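Local structure of putative oxidoreductase FAD-binding subunit (Sulfolobus tokodaii, 4ZOH) at residues 19-24 with 49-54; 66-71 with 163-168; 111-116 with 145-150; 235-240 with 267-272. The protein binds flavin-adenine dinucleotide and probably serves as the electron-transferring flavoprotein subunit of a molybdenum-containing oxidoreductase. All coordinates share one frame; numbering follows the deposited sequence.

Interaction 1 of 4, residues 19-24 with 49-54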
# COMPACT_ATOMS: atom_id res chain seq x y z
N GLU B 19 4.21 -46.62 11.60
CA GLU B 19 2.86 -47.13 11.32
C GLU B 19 2.14 -46.32 10.23
O GLU B 19 1.57 -46.88 9.25
CB GLU B 19 2.07 -47.12 12.63
CG GLU B 19 1.06 -48.22 12.74
CD GLU B 19 -0.28 -47.68 13.18
OE1 GLU B 19 -0.31 -46.72 13.99
OE2 GLU B 19 -1.31 -48.21 12.70
N PHE B 20 2.20 -44.99 10.37
CA PHE B 20 1.60 -44.13 9.35
C PHE B 20 2.20 -44.41 7.99
O PHE B 20 1.46 -44.51 7.01
CB PHE B 20 1.68 -42.64 9.66
CG PHE B 20 0.74 -41.82 8.81
CD1 PHE B 20 -0.49 -41.41 9.30
CD2 PHE B 20 1.08 -41.50 7.46
CE1 PHE B 20 -1.36 -40.67 8.49
CE2 PHE B 20 0.21 -40.77 6.66
CZ PHE B 20 -1.01 -40.35 7.18
N LEU B 21 3.53 -44.56 7.94
CA LEU B 21 4.23 -44.88 6.68
C LEU B 21 3.90 -46.26 6.12
O LEU B 21 3.77 -46.41 4.89
CB LEU B 21 5.75 -44.72 6.82
CG LEU B 21 6.15 -43.26 6.95
CD1 LEU B 21 7.56 -43.15 7.57
CD2 LEU B 21 5.99 -42.53 5.62
N GLU B 22 3.76 -47.25 7.03
CA GLU B 22 3.30 -48.62 6.68
C GLU B 22 2.01 -48.48 5.91
O GLU B 22 1.97 -48.81 4.72
CB GLU B 22 2.98 -49.50 7.90
CG GLU B 22 4.09 -49.81 8.88
CD GLU B 22 3.71 -50.90 9.85
OE1 GLU B 22 3.70 -50.66 11.09
OE2 GLU B 22 3.41 -52.01 9.34
N GLU B 23 0.99 -47.96 6.60
CA GLU B 23 -0.38 -47.83 6.07
C GLU B 23 -0.57 -46.85 4.92
O GLU B 23 -1.55 -46.95 4.18
CB GLU B 23 -1.32 -47.50 7.21
CG GLU B 23 -1.67 -48.73 8.03
CD GLU B 23 -1.67 -48.46 9.51
OE1 GLU B 23 -2.34 -47.50 9.94
OE2 GLU B 23 -0.99 -49.20 10.25
N HIS B 24 0.35 -45.90 4.76
CA HIS B 24 0.23 -44.94 3.66
C HIS B 24 1.46 -45.01 2.73
O HIS B 24 2.44 -44.26 2.86
CB HIS B 24 0.01 -43.55 4.21
CG HIS B 24 -1.29 -43.41 4.91
ND1 HIS B 24 -1.42 -43.56 6.28
CD2 HIS B 24 -2.53 -43.16 4.43
CE1 HIS B 24 -2.68 -43.38 6.61
NE2 HIS B 24 -3.37 -43.12 5.51
N TYR B 49 0.87 -37.60 1.91
CA TYR B 49 1.25 -37.07 3.19
C TYR B 49 2.76 -36.88 3.29
O TYR B 49 3.54 -37.65 2.77
CB TYR B 49 0.79 -37.99 4.33
CG TYR B 49 -0.72 -38.01 4.55
CD1 TYR B 49 -1.32 -37.16 5.48
CD2 TYR B 49 -1.54 -38.90 3.83
CE1 TYR B 49 -2.70 -37.17 5.68
CE2 TYR B 49 -2.92 -38.93 4.04
CZ TYR B 49 -3.50 -38.07 4.96
OH TYR B 49 -4.87 -38.09 5.17
N ILE B 50 3.17 -35.84 3.98
CA ILE B 50 4.54 -35.76 4.40
C ILE B 50 4.51 -36.07 5.91
O ILE B 50 3.73 -35.47 6.66
CB ILE B 50 5.11 -34.35 4.11
CG1 ILE B 50 5.26 -34.09 2.60
CG2 ILE B 50 6.39 -34.08 4.90
CD1 ILE B 50 6.07 -35.12 1.83
N VAL B 51 5.37 -36.99 6.35
CA VAL B 51 5.45 -37.36 7.77
C VAL B 51 6.70 -36.73 8.38
O VAL B 51 7.83 -37.00 7.91
CB VAL B 51 5.48 -38.91 7.89
CG1 VAL B 51 5.56 -39.38 9.34
CG2 VAL B 51 4.36 -39.54 7.08
N GLU B 52 6.53 -35.95 9.44
CA GLU B 52 7.67 -35.21 9.99
C GLU B 52 8.45 -36.05 11.01
O GLU B 52 7.94 -36.38 12.05
CB GLU B 52 7.23 -33.82 10.57
CG GLU B 52 8.36 -33.05 11.24
CD GLU B 52 7.94 -31.75 11.88
OE1 GLU B 52 7.18 -30.92 11.30
OE2 GLU B 52 8.42 -31.52 12.98
N ILE B 53 9.70 -36.37 10.71
CA ILE B 53 10.50 -37.21 11.63
C ILE B 53 11.52 -36.40 12.37
O ILE B 53 12.13 -36.89 13.29
CB ILE B 53 11.10 -38.45 10.93
CG1 ILE B 53 12.13 -38.04 9.85
CG2 ILE B 53 9.99 -39.31 10.32
CD1 ILE B 53 13.05 -39.18 9.45
N ARG B 54 11.62 -35.12 12.00
CA ARG B 54 12.68 -34.18 12.42
C ARG B 54 12.81 -34.01 13.90
O ARG B 54 13.88 -33.72 14.36
CB ARG B 54 12.40 -32.77 11.91
CG ARG B 54 12.21 -32.56 10.43
CD ARG B 54 12.07 -31.05 10.10
NE ARG B 54 12.90 -30.20 11.00
CZ ARG B 54 14.19 -29.92 10.80
NH1 ARG B 54 14.86 -29.16 11.67
NH2 ARG B 54 14.81 -30.43 9.74

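Interaction 2 of 4, residues 66-71 with 163-168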
# COMPACT_ATOMS: atom_id res chain seq x y z
N GLY B 66 33.24 -48.87 20.57
CA GLY B 66 34.37 -49.72 20.25
C GLY B 66 35.18 -49.13 19.10
O GLY B 66 35.73 -48.01 19.19
N ASN B 67 35.24 -49.90 18.02
CA ASN B 67 35.88 -49.50 16.77
C ASN B 67 34.80 -49.23 15.66
O ASN B 67 35.03 -49.41 14.44
CB ASN B 67 36.86 -50.61 16.38
CG ASN B 67 36.23 -52.00 16.51
OD1 ASN B 67 35.07 -52.23 16.13
ND2 ASN B 67 36.99 -52.92 17.08
N LEU B 68 33.61 -48.83 16.11
CA LEU B 68 32.57 -48.30 15.23
C LEU B 68 32.20 -46.91 15.69
O LEU B 68 32.09 -46.67 16.88
CB LEU B 68 31.35 -49.19 15.25
CG LEU B 68 31.18 -50.13 14.05
CD1 LEU B 68 32.27 -51.16 14.00
CD2 LEU B 68 29.81 -50.81 14.12
N TYR B 69 32.04 -46.00 14.74
CA TYR B 69 31.21 -44.83 14.94
C TYR B 69 29.78 -45.16 14.55
O TYR B 69 29.54 -45.76 13.48
CB TYR B 69 31.68 -43.69 14.09
CG TYR B 69 32.96 -43.03 14.52
CD1 TYR B 69 32.96 -42.15 15.59
CD2 TYR B 69 34.17 -43.23 13.78
CE1 TYR B 69 34.12 -41.47 15.94
CE2 TYR B 69 35.35 -42.58 14.14
CZ TYR B 69 35.31 -41.70 15.21
OH TYR B 69 36.43 -41.04 15.61
N LYS B 70 28.84 -44.83 15.44
CA LYS B 70 27.42 -44.95 15.14
C LYS B 70 26.84 -43.53 15.02
O LYS B 70 27.09 -42.65 15.88
CB LYS B 70 26.70 -45.79 16.18
CG LYS B 70 27.43 -47.08 16.47
CD LYS B 70 26.51 -48.14 16.99
CE LYS B 70 27.29 -49.43 17.07
NZ LYS B 70 26.39 -50.47 17.58
N ILE B 71 26.14 -43.31 13.90
CA ILE B 71 25.75 -41.96 13.51
C ILE B 71 24.26 -41.98 13.36
O ILE B 71 23.73 -42.71 12.50
CB ILE B 71 26.40 -41.50 12.17
CG1 ILE B 71 27.91 -41.56 12.26
CG2 ILE B 71 25.91 -40.08 11.77
CD1 ILE B 71 28.49 -41.94 10.93
N GLU B 163 20.30 -45.25 11.47
CA GLU B 163 21.74 -45.23 11.86
C GLU B 163 22.67 -45.62 10.74
O GLU B 163 22.36 -46.49 9.94
CB GLU B 163 22.01 -46.11 13.06
CG GLU B 163 23.38 -45.97 13.70
CD GLU B 163 23.48 -46.91 14.90
OE1 GLU B 163 23.51 -48.14 14.69
OE2 GLU B 163 23.52 -46.44 16.05
N ILE B 164 23.78 -44.91 10.69
CA ILE B 164 24.87 -45.26 9.80
C ILE B 164 26.02 -45.66 10.71
O ILE B 164 26.30 -44.94 11.74
CB ILE B 164 25.28 -44.10 8.83
CG1 ILE B 164 24.19 -43.82 7.77
CG2 ILE B 164 26.50 -44.51 8.00
CD1 ILE B 164 22.87 -43.25 8.29
N GLN B 165 26.62 -46.81 10.36
CA GLN B 165 27.87 -47.35 11.04
C GLN B 165 29.09 -47.43 10.13
O GLN B 165 29.01 -47.85 8.96
CB GLN B 165 27.59 -48.76 11.53
CG GLN B 165 26.62 -48.86 12.71
CD GLN B 165 26.04 -50.25 12.76
OE1 GLN B 165 26.71 -51.21 12.36
NE2 GLN B 165 24.78 -50.37 13.18
N VAL B 166 30.21 -46.99 10.66
CA VAL B 166 31.48 -47.00 9.95
C VAL B 166 32.58 -47.43 10.95
O VAL B 166 32.46 -47.14 12.15
CB VAL B 166 31.84 -45.61 9.33
CG1 VAL B 166 30.89 -45.25 8.16
CG2 VAL B 166 31.93 -44.51 10.39
N PRO B 167 33.66 -48.09 10.47
CA PRO B 167 34.81 -48.37 11.35
C PRO B 167 35.45 -47.04 11.77
O PRO B 167 35.21 -46.00 11.13
CB PRO B 167 35.77 -49.16 10.44
CG PRO B 167 34.89 -49.73 9.36
CD PRO B 167 33.86 -48.65 9.11
N THR B 168 36.28 -47.05 12.80
CA THR B 168 36.87 -45.81 13.31
C THR B 168 38.11 -45.28 12.61
O THR B 168 38.51 -44.13 12.83
CB THR B 168 37.18 -45.89 14.80
OG1 THR B 168 37.85 -47.11 15.05
CG2 THR B 168 35.91 -45.89 15.56

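Interaction 3 of 4, residues 111-116 with 145-150. With FAD (flavin-adenine dinucleotide), chain H.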
# COMPACT_ATOMS: atom_id res chain seq x y z
N SER B 111 19.06 -41.93 1.83
CA SER B 111 17.73 -42.42 1.41
C SER B 111 17.35 -41.83 0.06
O SER B 111 16.63 -42.43 -0.71
CB SER B 111 16.67 -42.19 2.45
OG SER B 111 17.08 -42.72 3.71
N HIS B 112 17.95 -40.70 -0.28
CA HIS B 112 17.65 -40.04 -1.54
C HIS B 112 18.45 -40.60 -2.72
O HIS B 112 17.88 -40.78 -3.81
CB HIS B 112 17.86 -38.51 -1.38
CG HIS B 112 17.66 -37.74 -2.64
ND1 HIS B 112 16.44 -37.70 -3.30
CD2 HIS B 112 18.51 -36.95 -3.34
CE1 HIS B 112 16.57 -36.94 -4.38
NE2 HIS B 112 17.80 -36.45 -4.41
N LEU B 113 19.76 -40.84 -2.52
CA LEU B 113 20.64 -41.51 -3.53
C LEU B 113 20.86 -40.80 -4.85
O LEU B 113 20.85 -41.43 -5.93
CB LEU B 113 20.24 -42.96 -3.81
CG LEU B 113 20.58 -43.97 -2.72
CD1 LEU B 113 20.27 -45.35 -3.31
CD2 LEU B 113 22.06 -43.91 -2.28
N ASP B 114 21.08 -39.50 -4.78
CA ASP B 114 21.56 -38.81 -5.97
C ASP B 114 22.93 -39.39 -6.36
O ASP B 114 23.83 -39.43 -5.53
CB ASP B 114 21.67 -37.31 -5.71
CG ASP B 114 21.94 -36.55 -6.96
OD1 ASP B 114 23.02 -36.71 -7.61
OD2 ASP B 114 21.04 -35.79 -7.29
N PRO B 115 23.11 -39.79 -7.62
CA PRO B 115 24.38 -40.41 -8.02
C PRO B 115 25.57 -39.44 -8.04
O PRO B 115 26.71 -39.87 -8.34
CB PRO B 115 24.09 -40.94 -9.44
CG PRO B 115 23.01 -40.05 -9.94
CD PRO B 115 22.15 -39.74 -8.75
N SER B 116 25.34 -38.16 -7.74
CA SER B 116 26.48 -37.25 -7.55
C SER B 116 26.66 -36.79 -6.13
O SER B 116 27.44 -35.91 -5.90
CB SER B 116 26.35 -36.00 -8.43
OG SER B 116 26.10 -36.42 -9.73
N SER B 145 24.93 -52.86 -0.70
CA SER B 145 23.67 -53.50 -1.04
C SER B 145 22.49 -52.55 -0.87
O SER B 145 21.46 -52.74 -1.53
CB SER B 145 23.44 -54.73 -0.16
OG SER B 145 24.62 -55.53 -0.10
N PHE B 146 22.63 -51.58 0.03
CA PHE B 146 21.56 -50.61 0.30
C PHE B 146 21.31 -49.73 -0.94
O PHE B 146 20.15 -49.44 -1.31
CB PHE B 146 21.90 -49.79 1.53
CG PHE B 146 20.91 -48.72 1.85
CD1 PHE B 146 19.70 -49.03 2.48
CD2 PHE B 146 21.20 -47.38 1.55
CE1 PHE B 146 18.77 -48.03 2.78
CE2 PHE B 146 20.27 -46.39 1.84
CZ PHE B 146 19.07 -46.71 2.47
N ALA B 147 22.39 -49.40 -1.62
CA ALA B 147 22.32 -48.54 -2.78
C ALA B 147 21.99 -49.33 -4.04
O ALA B 147 22.84 -49.54 -4.90
CB ALA B 147 23.59 -47.68 -2.90
N LYS B 148 20.73 -49.73 -4.16
CA LYS B 148 20.28 -50.56 -5.28
C LYS B 148 20.44 -49.93 -6.68
O LYS B 148 20.72 -50.64 -7.63
CB LYS B 148 18.84 -50.98 -5.06
CG LYS B 148 18.63 -51.89 -3.84
CD LYS B 148 17.16 -52.23 -3.57
CE LYS B 148 16.39 -52.77 -4.77
NZ LYS B 148 15.03 -52.16 -4.88
N ASP B 149 20.29 -48.61 -6.82
CA ASP B 149 20.45 -47.93 -8.14
C ASP B 149 20.32 -46.41 -7.87
O ASP B 149 19.96 -46.03 -6.77
CB ASP B 149 19.37 -48.44 -9.14
CG ASP B 149 19.68 -48.15 -10.62
OD1 ASP B 149 20.64 -47.45 -11.03
OD2 ASP B 149 18.87 -48.60 -11.43
N MET B 150 20.63 -45.54 -8.83
CA MET B 150 20.35 -44.12 -8.63
C MET B 150 18.93 -43.97 -8.04
O MET B 150 18.00 -44.63 -8.50
CB MET B 150 20.51 -43.32 -9.92
CG MET B 150 19.78 -43.88 -11.13
SD MET B 150 20.15 -42.82 -12.47
CE MET B 150 19.51 -43.78 -13.86
PA FAD H . 15.08 -34.90 2.91
O1A FAD H . 15.05 -33.94 1.77
O2A FAD H . 14.30 -34.67 4.14
O5B FAD H . 14.66 -36.32 2.41
C5B FAD H . 15.22 -36.85 1.17
C4B FAD H . 14.58 -38.32 0.90
O4B FAD H . 14.82 -39.27 2.01
C3B FAD H . 13.07 -38.18 0.84
O3B FAD H . 12.56 -39.04 -0.15
C2B FAD H . 12.58 -38.55 2.26
O2B FAD H . 11.23 -39.05 2.31
C1B FAD H . 13.50 -39.66 2.63
N9A FAD H . 14.07 -39.75 3.97
C8A FAD H . 14.63 -38.79 4.71
N7A FAD H . 15.11 -39.34 5.85
C5A FAD H . 14.86 -40.67 5.80
C6A FAD H . 15.14 -41.75 6.66
N6A FAD H . 15.80 -41.50 7.79
N1A FAD H . 14.73 -42.99 6.33
C2A FAD H . 14.12 -43.25 5.14
N3A FAD H . 13.84 -42.24 4.31
C4A FAD H . 14.20 -40.94 4.61
N1 FAD H . 24.11 -33.12 -1.54
C2 FAD H . 25.40 -33.59 -1.81
O2 FAD H . 25.67 -34.75 -1.57
N3 FAD H . 26.35 -32.76 -2.33
C4 FAD H . 26.06 -31.47 -2.62
O4 FAD H . 26.97 -30.75 -3.04
C4X FAD H . 24.75 -30.99 -2.38
N5 FAD H . 24.46 -29.68 -2.67
C5X FAD H . 23.13 -29.21 -2.45
C6 FAD H . 22.83 -27.90 -2.80
C7 FAD H . 21.54 -27.40 -2.57
C7M FAD H . 21.28 -25.93 -2.98
C8 FAD H . 20.55 -28.23 -2.01
C8M FAD H . 19.09 -27.76 -1.76
C9 FAD H . 20.83 -29.57 -1.70
C9A FAD H . 22.13 -30.05 -1.90
N10 FAD H . 22.47 -31.39 -1.60
C10 FAD H . 23.79 -31.82 -1.84
C1' FAD H . 21.51 -32.34 -1.05
C2' FAD H . 21.48 -32.27 0.49
O2' FAD H . 22.68 -32.89 0.98
C3' FAD H . 20.20 -32.91 1.10
O3' FAD H . 20.16 -32.47 2.45
C4' FAD H . 20.22 -34.43 1.07
O4' FAD H . 20.46 -34.86 -0.27
C5' FAD H . 18.89 -35.04 1.57
O5' FAD H . 18.97 -35.04 3.02
P FAD H . 17.82 -34.37 3.87
O1P FAD H . 18.04 -34.75 5.30
O2P FAD H . 17.71 -32.93 3.56
O3P FAD H . 16.61 -35.21 3.29

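Interaction 4 of 4, residues 235-240 with 267-272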
# COMPACT_ATOMS: atom_id res chain seq x y z
N ILE B 235 53.86 -45.97 -9.01
CA ILE B 235 52.69 -46.77 -8.65
C ILE B 235 51.44 -45.89 -8.43
O ILE B 235 50.33 -46.32 -8.67
CB ILE B 235 52.94 -47.63 -7.38
CG1 ILE B 235 54.35 -48.23 -7.36
CG2 ILE B 235 51.92 -48.76 -7.28
CD1 ILE B 235 55.22 -47.60 -6.31
N ILE B 236 51.68 -44.67 -7.93
CA ILE B 236 50.68 -43.63 -7.70
C ILE B 236 50.07 -43.26 -9.08
O ILE B 236 48.82 -43.32 -9.30
CB ILE B 236 51.35 -42.40 -7.03
CG1 ILE B 236 51.50 -42.61 -5.52
CG2 ILE B 236 50.54 -41.12 -7.30
CD1 ILE B 236 52.39 -41.57 -4.82
N GLU B 237 50.96 -42.93 -10.01
CA GLU B 237 50.63 -42.65 -11.40
C GLU B 237 49.83 -43.83 -12.01
O GLU B 237 48.77 -43.66 -12.63
CB GLU B 237 51.96 -42.39 -12.13
CG GLU B 237 51.89 -42.14 -13.61
CD GLU B 237 50.91 -41.04 -13.94
OE1 GLU B 237 50.82 -40.05 -13.15
OE2 GLU B 237 50.24 -41.20 -14.98
N LYS B 238 50.28 -45.04 -11.73
CA LYS B 238 49.61 -46.21 -12.25
C LYS B 238 48.24 -46.42 -11.60
O LYS B 238 47.29 -46.79 -12.29
CB LYS B 238 50.50 -47.48 -12.14
CG LYS B 238 49.96 -48.57 -13.09
CD LYS B 238 50.85 -49.76 -13.42
CE LYS B 238 50.09 -50.55 -14.49
NZ LYS B 238 50.13 -52.03 -14.30
N ALA B 239 48.14 -46.22 -10.27
CA ALA B 239 46.87 -46.40 -9.56
C ALA B 239 45.86 -45.37 -10.04
O ALA B 239 44.71 -45.70 -10.29
CB ALA B 239 47.09 -46.24 -8.08
N ALA B 240 46.33 -44.14 -10.22
CA ALA B 240 45.48 -43.03 -10.66
C ALA B 240 44.88 -43.38 -12.05
O ALA B 240 43.67 -43.23 -12.27
CB ALA B 240 46.24 -41.68 -10.67
N LEU B 267 41.91 -36.73 -9.93
CA LEU B 267 41.44 -36.60 -8.55
C LEU B 267 41.94 -37.72 -7.63
O LEU B 267 42.23 -37.44 -6.49
CB LEU B 267 39.91 -36.41 -8.40
CG LEU B 267 39.06 -35.20 -8.90
CD1 LEU B 267 37.81 -34.88 -8.05
CD2 LEU B 267 39.83 -33.94 -9.24
N THR B 268 42.00 -38.96 -8.14
CA THR B 268 42.71 -40.06 -7.46
C THR B 268 44.17 -39.66 -7.17
O THR B 268 44.62 -39.74 -6.05
CB THR B 268 42.65 -41.32 -8.28
OG1 THR B 268 41.28 -41.62 -8.51
CG2 THR B 268 43.23 -42.50 -7.56
N LYS B 269 44.88 -39.12 -8.16
CA LYS B 269 46.25 -38.69 -7.86
C LYS B 269 46.28 -37.63 -6.76
O LYS B 269 47.14 -37.71 -5.85
CB LYS B 269 47.00 -38.22 -9.13
CG LYS B 269 48.47 -38.00 -8.93
CD LYS B 269 49.14 -37.60 -10.26
CE LYS B 269 50.54 -37.04 -9.99
NZ LYS B 269 51.38 -36.97 -11.20
N ARG B 270 45.39 -36.61 -6.86
CA ARG B 270 45.33 -35.51 -5.84
C ARG B 270 45.02 -36.15 -4.45
O ARG B 270 45.66 -35.83 -3.48
CB ARG B 270 44.24 -34.51 -6.19
CG ARG B 270 44.61 -33.53 -7.29
CD ARG B 270 43.37 -32.79 -7.79
NE ARG B 270 43.83 -31.64 -8.55
CZ ARG B 270 43.14 -30.53 -8.82
NH1 ARG B 270 41.88 -30.35 -8.39
NH2 ARG B 270 43.74 -29.57 -9.52
N ALA B 271 44.15 -37.15 -4.43
CA ALA B 271 43.72 -37.83 -3.18
C ALA B 271 44.88 -38.58 -2.49
O ALA B 271 45.16 -38.33 -1.29
CB ALA B 271 42.56 -38.75 -3.47
N ILE B 272 45.59 -39.44 -3.25
CA ILE B 272 46.76 -40.17 -2.73
C ILE B 272 47.76 -39.16 -2.16
O ILE B 272 48.13 -39.21 -0.98
CB ILE B 272 47.37 -41.07 -3.84
CG1 ILE B 272 46.33 -41.95 -4.45
CG2 ILE B 272 48.46 -41.98 -3.32
CD1 ILE B 272 46.77 -42.53 -5.77

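Interaction 1 of 4, residues 19-24 with 49-54
Phe20 drives the edge of its ring into the face of Tyr49, a T-shaped aromatic pair with centroids 4.9 Å apart and planes at 72°. The point of contact is Phe20 CZ, which stands over the centre of the tyrosine ring and comes within 3.5 Å of Tyr49 CG. Phe20 holds CG anti to its own backbone nitrogen (chi1 -165°), and this sends the ring off the helix toward the strand. Tyr49 in turn directs an edge at the face of His24, the planes meeting at 55°, so that three rings form one aromatic cluster. The imidazole does not turn freely: His24 ND1 donates to Phe20 O at 3.1 Å, the acceptor lying in the ring plane, and the same carbonyl receives the helical bond from His24 N. The bond folds the histidine back where the helix ends, laying ND1 over a face of the Phe20 ring. Farther along, Val51 CG2 fits between the two helix residues, 3.8 Å from Phe20 CD2 and 3.7 Å from Leu21 CD2. A leucine in place of Tyr49 would probably leave the Phe20 edge without an aromatic face to meet, and the polar side chain of another protein's chain that bonds the tyrosine hydroxyl without its mate. The last turn of helix 14-23, residues 19-23, runs nearly antiparallel to strand 49-52, the axes of these short segments approaching to 9.9 Å. That strand is the middle one of a three-stranded parallel sheet, with strands 7-10 and 28-30 as neighbours, and Val9 and Pro29 extend the apolar layer under the helix.

Interaction 2 of 4, residues 66-71 with 163-168
Antiparallel pairing of strands 68-72 and 160-167 joins the second strand of a five-stranded antiparallel sheet to its central one. Tyr69 with Val166 and Ile71 with Ile164 are hydrogen-bonded pairs, each closed by two backbone bonds, among them Ile71 N to Ile164 O at 2.7 Å; a weak bond from Thr168 N to Asn67 O follows at the strand ends. Thr168 CG2 lies over the Tyr69 ring in a CH-pi contact, 4.0 Å from the centroid, while Val166 CG2 reaches Tyr69 CB. On the other face, Glu163 reaches over Lys70 with an extended chain, its CG anti to the backbone N (chi1 -169°), bringing OE2 to 3.2 Å from Lys70 CB. Gln165 NE2 donates to Glu163 OE1 at 3.0 Å, while Lys131 and Tyr61 hold the carboxylate from beyond the two strands; Lys70 NZ is paired with Asp65. With an alanine at Glu163, the Gln165 amide would be likely to turn more freely and Lys131 to lose its countercharge. Ile71, Ile164 and Val166 face helices 106-112 and 119-125, giving an antiparallel sheet backed on one face by helices, as in the FAD-binding domain of molybdopterin dehydrogenases.

Interaction 3 of 4, residues 111-116 with 145-150
Leu113 and Ala147 lead the apolar contacts. The leucine points its side chain at segment 145-150, and its CD1 methyl does most of the touching: it lies 3.8 Å from Ala147 CA and 3.5 Å from Asp149 O, while both methyls reach Ala147 CB at 4.1 Å. The leucine has CG anti to its carbonyl carbon (chi1 -74°) and extends beyond, which carries the branched end across to segment 145-150. A second, looser patch joins the ring of Pro115 to Met150, where Pro115 CD and CG are each 4.1 Å from Met150 CB; the rest of the methionine leads away.

Beyond the helix ends, turns give both segments their shape. Leu113 leaves helix 106-112 with positive phi, and Asp114 then forms an Asx turn, its OD1 accepting from Ser116 N at 2.7 Å through the anti lone pair. Across the contact, Ala147 is the centre of an inverse gamma turn, and Lys148 and Asp149 form a classic beta bulge opposite Thr152.

The polar bonds stay within each segment or run to its neighbours. Asp149 OD1 is met by Met150 N at 2.9 Å from above the carboxylate plane, and it also accepts from Asn214. Backbone bonding between Leu113 and Phe151 adds a tie just past the second segment.

Ligand contacts belong to the helix end. Ser111 OG lies 3.3 Å from N3A of the FAD adenine while bonding to Gly107 O, and His112 CB packs 4.0 Å from C4B of the adenosine ribose. The His112 ring also meets Phe151 edge-to-face.

Interaction 4 of 4, residues 235-240 with 267-272
Ile236 and Ile272 lie alongside each other, pointing opposite ways, Ile236 CG1 touching Ile272 CG2 at 3.8 Å. Beside them the small residues bring the backbones together: Ala240 CB lies 3.8 Å from Lys269 N, and Thr268 CG2 rests 3.9 Å from Ala240 CA. It is here, with the CA atoms of Ala240 and Thr268 5.2 Å apart, that the two segments come nearest. Lys269 runs extended over this patch. Its CG sits anti to the backbone nitrogen (chi1 -170°), and the methylenes cross Ile236 CG2 at about a right angle before the ammonium reaches Glu237. That salt bridge is long, Lys269 NZ standing 3.7 Å from Glu237 OE1, and the glutamate bends at chi2 to meet it.

In the next shell Lys265 bridges to Glu237 OE2, and the carboxylate probably divides its negative charge between two lysines. Thr268 OG1 turns back to Val264 O in its own helix, which leaves the methyl to face Ala240. The two helices cross at 138°, their short axes 8.7 Å apart. Helix 257-276 is sandwiched: helix 233-243 lies against it here, while Leu267 and Ala271 rest on strands 173-179 and 189-198 in the antiparallel sheet of the CO dehydrogenase flavoprotein C-terminal domain.

Interactions 1, 2 and 3 all belong to the FAD-binding domain, whereas interaction 4 lies in the C-terminal domain, with its nearest atoms about 29 Å from those of interaction 1. Interactions 1 and 4 are mostly buried and rely on side-chain packing, aromatic in one and aliphatic in the other; interactions 2 and 3 are partly buried. Only interaction 2 is stitched by backbone bonds across its segments, as sheet pairing demands. Interaction 3 is nested within the chain closed by interaction 2, and helix 106-112 links them: it supplies Ser111 to the contact at FAD and packs Ile106 and Ile110 against the strands.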